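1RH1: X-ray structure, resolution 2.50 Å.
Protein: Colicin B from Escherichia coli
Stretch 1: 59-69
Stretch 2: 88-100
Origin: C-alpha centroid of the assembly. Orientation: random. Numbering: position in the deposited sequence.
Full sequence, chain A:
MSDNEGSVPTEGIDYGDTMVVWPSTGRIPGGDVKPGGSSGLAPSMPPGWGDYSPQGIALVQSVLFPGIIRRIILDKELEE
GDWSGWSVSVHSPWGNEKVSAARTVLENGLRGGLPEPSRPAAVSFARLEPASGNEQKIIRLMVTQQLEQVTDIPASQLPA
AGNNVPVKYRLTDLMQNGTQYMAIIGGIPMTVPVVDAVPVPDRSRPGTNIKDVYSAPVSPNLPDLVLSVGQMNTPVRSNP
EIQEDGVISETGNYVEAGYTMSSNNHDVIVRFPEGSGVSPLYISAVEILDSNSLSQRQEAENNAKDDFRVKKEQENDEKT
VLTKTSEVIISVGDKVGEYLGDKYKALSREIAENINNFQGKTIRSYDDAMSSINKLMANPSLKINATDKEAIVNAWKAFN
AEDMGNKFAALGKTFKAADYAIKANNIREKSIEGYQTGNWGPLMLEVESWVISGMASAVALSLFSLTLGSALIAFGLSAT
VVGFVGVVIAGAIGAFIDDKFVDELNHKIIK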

ATOM      1  N   LEU A  59      30.015  13.676 -25.861  1.00  2.00           N
ATOM      2  CA  LEU A  59      29.821  12.850 -27.059  1.00  2.64           C
ATOM      3  C   LEU A  59      28.507  12.068 -27.011  1.00  4.48           C
ATOM      4  O   LEU A  59      27.942  11.794 -25.938  1.00  3.34           O
ATOM      5  N   VAL A  60      27.985  11.713 -28.183  1.00  2.07           N
ATOM      6  CA  VAL A  60      26.754  10.925 -28.227  1.00  4.96           C
ATOM      7  C   VAL A  60      27.232   9.502 -27.992  1.00  2.00           C
ATOM      8  O   VAL A  60      27.759   8.825 -28.880  1.00  4.69           O
ATOM      9  N   GLN A  61      27.084   9.064 -26.741  1.00  2.74           N
ATOM     10  CA  GLN A  61      27.695   7.800 -26.410  1.00  3.19           C
ATOM     11  C   GLN A  61      26.968   6.579 -26.855  1.00  2.64           C
ATOM     12  O   GLN A  61      27.641   5.643 -27.261  1.00  7.10           O
ATOM     13  N   SER A  62      25.640   6.593 -26.857  1.00  2.86           N
ATOM     14  CA  SER A  62      24.880   5.416 -27.241  1.00  5.31           C
ATOM     15  C   SER A  62      23.566   5.746 -27.931  1.00  5.46           C
ATOM     16  O   SER A  62      23.192   6.903 -28.076  1.00  5.46           O
ATOM     17  N   VAL A  63      22.854   4.718 -28.390  1.00  8.36           N
ATOM     18  CA  VAL A  63      21.564   4.850 -29.070  1.00  4.67           C
ATOM     19  C   VAL A  63      20.475   4.192 -28.248  1.00  3.44           C
ATOM     20  O   VAL A  63      20.535   3.023 -27.869  1.00  4.97           O
ATOM     21  N   LEU A  64      19.437   4.971 -28.050  1.00  2.00           N
ATOM     22  CA  LEU A  64      18.279   4.525 -27.324  1.00  3.58           C
ATOM     23  C   LEU A  64      17.100   4.069 -28.192  1.00  5.86           C
ATOM     24  O   LEU A  64      16.221   4.880 -28.530  1.00  4.11           O
ATOM     25  N   PHE A  65      17.134   2.761 -28.566  1.00  6.72           N
ATOM     26  CA  PHE A  65      16.055   2.069 -29.285  1.00  2.04           C
ATOM     27  C   PHE A  65      15.066   1.591 -28.226  1.00  6.83           C
ATOM     28  O   PHE A  65      15.499   1.141 -27.154  1.00 10.44           O
ATOM     29  N   PRO A  66      13.737   1.652 -28.420  1.00  6.52           N
ATOM     30  CA  PRO A  66      12.789   1.287 -27.377  1.00  5.54           C
ATOM     31  C   PRO A  66      12.788  -0.201 -27.093  1.00  7.62           C
ATOM     32  O   PRO A  66      12.897  -1.062 -27.979  1.00  6.42           O
ATOM     33  N   GLY A  67      12.839  -0.396 -25.770  1.00  7.92           N
ATOM     34  CA  GLY A  67      12.867  -1.710 -25.162  1.00  5.93           C
ATOM     35  C   GLY A  67      14.259  -2.261 -24.957  1.00  2.76           C
ATOM     36  O   GLY A  67      14.418  -3.165 -24.149  1.00  5.32           O
ATOM     37  N   ILE A  68      15.280  -1.759 -25.659  1.00  5.50           N
ATOM     38  CA  ILE A  68      16.651  -2.247 -25.518  1.00  6.47           C
ATOM     39  C   ILE A  68      17.502  -1.451 -24.503  1.00  6.20           C
ATOM     40  O   ILE A  68      17.917  -0.309 -24.735  1.00  5.52           O
ATOM     41  N   ILE A  69      17.785  -2.114 -23.365  1.00  4.86           N
ATOM     42  CA  ILE A  69      18.605  -1.594 -22.265  1.00  4.51           C
ATOM     43  C   ILE A  69      20.038  -1.306 -22.672  1.00  5.54           C
ATOM     44  O   ILE A  69      20.689  -2.079 -23.386  1.00  8.26           O
ATOM     45  N   VAL A  88      22.824  10.881 -25.264  1.00  3.16           N
ATOM     46  CA  VAL A  88      22.361   9.667 -25.936  1.00  4.88           C
ATOM     47  C   VAL A  88      21.572   9.993 -27.200  1.00  2.61           C
ATOM     48  O   VAL A  88      20.995  11.074 -27.297  1.00  6.04           O
ATOM     49  N   SER A  89      21.523   9.101 -28.189  1.00  5.10           N
ATOM     50  CA  SER A  89      20.678   9.281 -29.363  1.00  3.87           C
ATOM     51  C   SER A  89      19.338   8.559 -29.200  1.00  2.00           C
ATOM     52  O   SER A  89      19.292   7.409 -28.779  1.00  4.63           O
ATOM     53  N   VAL A  90      18.203   9.197 -29.510  1.00  4.46           N
ATOM     54  CA  VAL A  90      16.887   8.554 -29.485  1.00  4.41           C
ATOM     55  C   VAL A  90      16.585   8.020 -30.897  1.00  6.41           C
ATOM     56  O   VAL A  90      16.684   8.757 -31.889  1.00  4.70           O
ATOM     57  N   HIS A  91      16.294   6.715 -31.037  1.00  4.56           N
ATOM     58  CA  HIS A  91      15.959   6.154 -32.345  1.00  6.01           C
ATOM     59  C   HIS A  91      14.601   5.456 -32.325  1.00  6.75           C
ATOM     60  O   HIS A  91      14.071   5.079 -31.277  1.00  9.99           O
ATOM     61  N   SER A  92      13.996   5.357 -33.517  1.00  7.75           N
ATOM     62  CA  SER A  92      12.699   4.746 -33.772  1.00  6.97           C
ATOM     63  C   SER A  92      12.777   3.247 -33.545  1.00  7.78           C
ATOM     64  O   SER A  92      13.900   2.748 -33.419  1.00 13.46           O
ATOM     65  N   PRO A  93      11.706   2.449 -33.464  1.00  7.58           N
ATOM     66  CA  PRO A  93      11.799   1.000 -33.416  1.00  6.39           C
ATOM     67  C   PRO A  93      12.721   0.348 -34.430  1.00  8.70           C
ATOM     68  O   PRO A  93      12.674   0.581 -35.644  1.00 12.79           O
ATOM     69  N   TRP A  94      13.665  -0.369 -33.813  1.00  8.77           N
ATOM     70  CA  TRP A  94      14.621  -1.224 -34.503  1.00  8.61           C
ATOM     71  C   TRP A  94      15.146  -2.283 -33.527  1.00  7.31           C
ATOM     72  O   TRP A  94      15.202  -2.059 -32.314  1.00  9.07           O
ATOM     73  N   GLY A  95      15.484  -3.466 -34.058  1.00  5.74           N
ATOM     74  CA  GLY A  95      16.147  -4.528 -33.316  1.00  5.27           C
ATOM     75  C   GLY A  95      15.323  -5.337 -32.337  1.00  9.32           C
ATOM     76  O   GLY A  95      14.146  -5.085 -32.065  1.00 10.61           O
ATOM     77  N   ASN A  96      16.024  -6.335 -31.792  1.00  9.51           N
ATOM     78  CA  ASN A  96      15.423  -7.308 -30.884  1.00 10.15           C
ATOM     79  C   ASN A  96      15.346  -6.793 -29.455  1.00 10.54           C
ATOM     80  O   ASN A  96      16.358  -6.588 -28.774  1.00 12.52           O
ATOM     81  N   GLU A  97      14.122  -6.528 -29.014  1.00  7.99           N
ATOM     82  CA  GLU A  97      13.919  -6.082 -27.654  1.00 12.79           C
ATOM     83  C   GLU A  97      13.181  -7.112 -26.825  1.00 15.52           C
ATOM     84  O   GLU A  97      12.441  -7.914 -27.410  1.00 19.36           O
ATOM     85  N   LYS A  98      13.356  -7.140 -25.489  1.00 13.64           N
ATOM     86  CA  LYS A  98      12.720  -8.180 -24.682  1.00 13.33           C
ATOM     87  C   LYS A  98      11.477  -7.780 -23.879  1.00  9.99           C
ATOM     88  O   LYS A  98      10.843  -8.639 -23.241  1.00  8.80           O
ATOM     89  N   VAL A  99      11.061  -6.498 -23.960  1.00  6.59           N
ATOM     90  CA  VAL A  99       9.922  -6.013 -23.184  1.00  2.33           C
ATOM     91  C   VAL A  99       8.611  -6.552 -23.684  1.00  2.00           C
ATOM     92  O   VAL A  99       7.771  -6.941 -22.894  1.00  2.65           O
ATOM     93  N   SER A 100       8.431  -6.622 -24.990  1.00  2.16           N
ATOM     94  CA  SER A 100       7.216  -7.111 -25.593  1.00  7.03           C
ATOM     95  C   SER A 100       6.867  -8.532 -25.166  1.00  5.12           C
ATOM     96  O   SER A 100       5.687  -8.849 -25.035  1.00  3.78           O
TER

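Two short parallel strands set the frame: S89 N donates to S62 O (2.8 Å), L64 N to S89 O (2.5 Å) and H91 N to L64 O (3.1 Å), which fixes the register; along each extended strand, side chains alternate between the faces. V63 and S89 share one face. V63, chi1 t, lays CG1 3.7 Å from H91 CB, while V60 CG1 comes within 3.9 Å of S89 CB. On the other face L64 sits off-rotamer at chi1 -113°, with CD2 3.4 Å from CG2 of V88 (m).

Past the strands, aromatic rings take over. F65 leaves its backbone sideways, but chi1 m brings the ring to the second stretch: its edge meets the face of H91, CE2 to CG 3.6 Å, and its own face receives W94, CZ to CE3 3.4 Å, with the planes oblique. H91 (t) is held by its ND1 donating to S92 O at 2.8 Å; NE2 bonds elsewhere in the structure.

Within the type II turn from F65 to I68, P66 CG lies 3.8 Å from P93 CG. G67, at positive phi, has E97 beside it; a CB there would clash with E97 CB at 2.9 Å. I68, m then t, extends CD1 to 3.5 Å from N96 O. E97 (p, p) caps the helix start through a weak bond from S100 N to OE1, 3.5 Å.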

ATOM      1  CB  LEU A  59      30.967  11.853 -27.232  1.00  2.00           C
ATOM      2  CG  LEU A  59      30.896  10.519 -26.479  1.00  4.32           C
ATOM      3  CD1 LEU A  59      31.886   9.542 -27.070  1.00  6.97           C
ATOM      4  CD2 LEU A  59      31.136  10.744 -25.011  1.00  6.19           C
ATOM      5  CB  VAL A  60      26.047  11.147 -29.620  1.00  2.00           C
ATOM      6  CG1 VAL A  60      24.920  10.174 -29.871  1.00  3.41           C
ATOM      7  CG2 VAL A  60      25.345  12.498 -29.593  1.00  4.84           C
ATOM      8  CB  GLN A  61      27.941   7.686 -24.914  1.00  5.19           C
ATOM      9  CG  GLN A  61      26.777   7.772 -23.988  1.00  2.00           C
ATOM     10  CD  GLN A  61      27.234   7.431 -22.603  1.00  2.00           C
ATOM     11  OE1 GLN A  61      27.233   8.267 -21.710  1.00  2.00           O
ATOM     12  NE2 GLN A  61      27.619   6.168 -22.446  1.00  2.07           N
ATOM     13  CB  SER A  62      24.640   4.603 -25.986  1.00  6.43           C
ATOM     14  OG  SER A  62      24.198   3.300 -26.304  1.00 10.56           O
ATOM     15  CB  VAL A  63      21.595   4.179 -30.462  1.00  4.64           C
ATOM     16  CG1 VAL A  63      20.267   4.269 -31.169  1.00  4.36           C
ATOM     17  CG2 VAL A  63      22.589   4.912 -31.320  1.00  8.31           C
ATOM     18  CB  LEU A  64      17.915   5.675 -26.426  1.00  5.53           C
ATOM     19  CG  LEU A  64      18.059   5.526 -24.928  1.00  3.39           C
ATOM     20  CD1 LEU A  64      19.296   4.738 -24.543  1.00  2.00           C
ATOM     21  CD2 LEU A  64      18.036   6.928 -24.362  1.00  2.00           C
ATOM     22  CB  PHE A  65      16.468   0.811 -29.987  1.00  2.00           C
ATOM     23  CG  PHE A  65      17.617   0.962 -30.935  1.00  2.00           C
ATOM     24  CD1 PHE A  65      18.863   0.460 -30.576  1.00  4.14           C
ATOM     25  CD2 PHE A  65      17.430   1.583 -32.162  1.00  4.00           C
ATOM     26  CE1 PHE A  65      19.935   0.582 -31.458  1.00  5.74           C
ATOM     27  CE2 PHE A  65      18.509   1.706 -33.043  1.00  3.40           C
ATOM     28  CZ  PHE A  65      19.762   1.206 -32.694  1.00  4.55           C
ATOM     29  CB  PRO A  66      11.467   1.849 -27.877  1.00  5.87           C
ATOM     30  CG  PRO A  66      11.595   1.985 -29.368  1.00  3.53           C
ATOM     31  CD  PRO A  66      13.072   2.264 -29.571  1.00  7.27           C
ATOM     32  CB  ILE A  68      17.315  -2.259 -26.960  1.00  5.93           C
ATOM     33  CG1 ILE A  68      16.595  -3.224 -27.898  1.00  3.93           C
ATOM     34  CG2 ILE A  68      18.741  -2.770 -26.883  1.00  3.81           C
ATOM     35  CD1 ILE A  68      17.056  -3.255 -29.378  1.00  2.00           C
ATOM     36  CB  ILE A  69      18.676  -2.576 -21.083  1.00  2.00           C
ATOM     37  CG1 ILE A  69      17.298  -2.947 -20.610  1.00  2.00           C
ATOM     38  CG2 ILE A  69      19.402  -1.927 -19.925  1.00  2.00           C
ATOM     39  CD1 ILE A  69      17.338  -4.005 -19.508  1.00  2.29           C
ATOM     40  CB  VAL A  88      21.461   8.838 -24.997  1.00  2.00           C
ATOM     41  CG1 VAL A  88      22.203   8.566 -23.713  1.00  5.05           C
ATOM     42  CG2 VAL A  88      20.213   9.591 -24.621  1.00  5.05           C
ATOM     43  CB  SER A  89      21.380   8.742 -30.610  1.00  4.09           C
ATOM     44  OG  SER A  89      20.707   9.075 -31.829  1.00  8.41           O
ATOM     45  CB  VAL A  90      15.846   9.601 -29.024  1.00  2.00           C
ATOM     46  CG1 VAL A  90      14.471   9.037 -28.977  1.00  2.00           C
ATOM     47  CG2 VAL A  90      16.078   9.947 -27.589  1.00  2.00           C
ATOM     48  CB  HIS A  91      17.027   5.166 -32.787  1.00  6.40           C
ATOM     49  CG  HIS A  91      16.950   4.718 -34.249  1.00  8.66           C
ATOM     50  ND1 HIS A  91      16.062   3.898 -34.811  1.00  8.44           N
ATOM     51  CD2 HIS A  91      17.833   5.112 -35.233  1.00  9.93           C
ATOM     52  CE1 HIS A  91      16.379   3.790 -36.081  1.00 12.09           C
ATOM     53  NE2 HIS A  91      17.441   4.520 -36.334  1.00 12.35           N
ATOM     54  CB  SER A  92      12.325   5.035 -35.200  1.00 10.40           C
ATOM     55  OG  SER A  92      10.927   5.272 -35.286  1.00 21.43           O
ATOM     56  CB  PRO A  93      10.363   0.559 -33.532  1.00  2.81           C
ATOM     57  CG  PRO A  93       9.706   1.542 -32.604  1.00  5.57           C
ATOM     58  CD  PRO A  93      10.368   2.857 -33.039  1.00  6.18           C
ATOM     59  CB  TRP A  94      15.770  -0.372 -35.037  1.00  8.04           C
ATOM     60  CG  TRP A  94      16.847  -1.154 -35.763  1.00  6.49           C
ATOM     61  CD1 TRP A  94      16.759  -1.402 -37.099  1.00  4.95           C
ATOM     62  CD2 TRP A  94      17.978  -1.688 -35.198  1.00  7.32           C
ATOM     63  NE1 TRP A  94      17.831  -2.100 -37.399  1.00  7.49           N
ATOM     64  CE2 TRP A  94      18.581  -2.295 -36.304  1.00  5.32           C
ATOM     65  CE3 TRP A  94      18.570  -1.752 -33.936  1.00  3.29           C
ATOM     66  CZ2 TRP A  94      19.788  -2.973 -36.161  1.00  5.84           C
ATOM     67  CZ3 TRP A  94      19.772  -2.429 -33.798  1.00  2.32           C
ATOM     68  CH2 TRP A  94      20.378  -3.034 -34.897  1.00  4.31           C
ATOM     69  CB  ASN A  96      16.228  -8.607 -30.902  1.00  8.63           C
ATOM     70  CG  ASN A  96      16.707  -9.060 -32.282  1.00 13.01           C
ATOM     71  OD1 ASN A  96      16.071  -8.864 -33.325  1.00 14.26           O
ATOM     72  ND2 ASN A  96      17.885  -9.679 -32.304  1.00 11.59           N
ATOM     73  CB  GLU A  97      13.171  -4.763 -27.691  1.00 13.59           C
ATOM     74  CG  GLU A  97      12.015  -4.608 -28.670  1.00 16.10           C
ATOM     75  CD  GLU A  97      10.703  -5.204 -28.200  1.00 15.87           C
ATOM     76  OE1 GLU A  97      10.069  -4.625 -27.315  1.00 14.78           O
ATOM     77  OE2 GLU A  97      10.324  -6.240 -28.743  1.00 17.30           O
ATOM     78  CB  LYS A  98      13.818  -8.765 -23.774  1.00 14.46           C
ATOM     79  CG  LYS A  98      13.554 -10.148 -23.126  1.00 17.81           C
ATOM     80  CD  LYS A  98      13.229 -11.284 -24.113  1.00 25.67           C
ATOM     81  CE  LYS A  98      14.314 -11.673 -25.137  1.00 29.54           C
ATOM     82  NZ  LYS A  98      13.798 -12.594 -26.146  1.00 27.70           N
ATOM     83  CB  VAL A  99       9.817  -4.504 -23.195  1.00  2.00           C
ATOM     84  CG1 VAL A  99       8.819  -4.090 -22.133  1.00  2.00           C
ATOM     85  CG2 VAL A  99      11.157  -3.876 -22.889  1.00  2.00           C
ATOM     86  CB  SER A 100       7.415  -6.984 -27.082  1.00 10.02           C
ATOM     87  OG  SER A 100       6.312  -7.421 -27.861  1.00 21.67           O
TER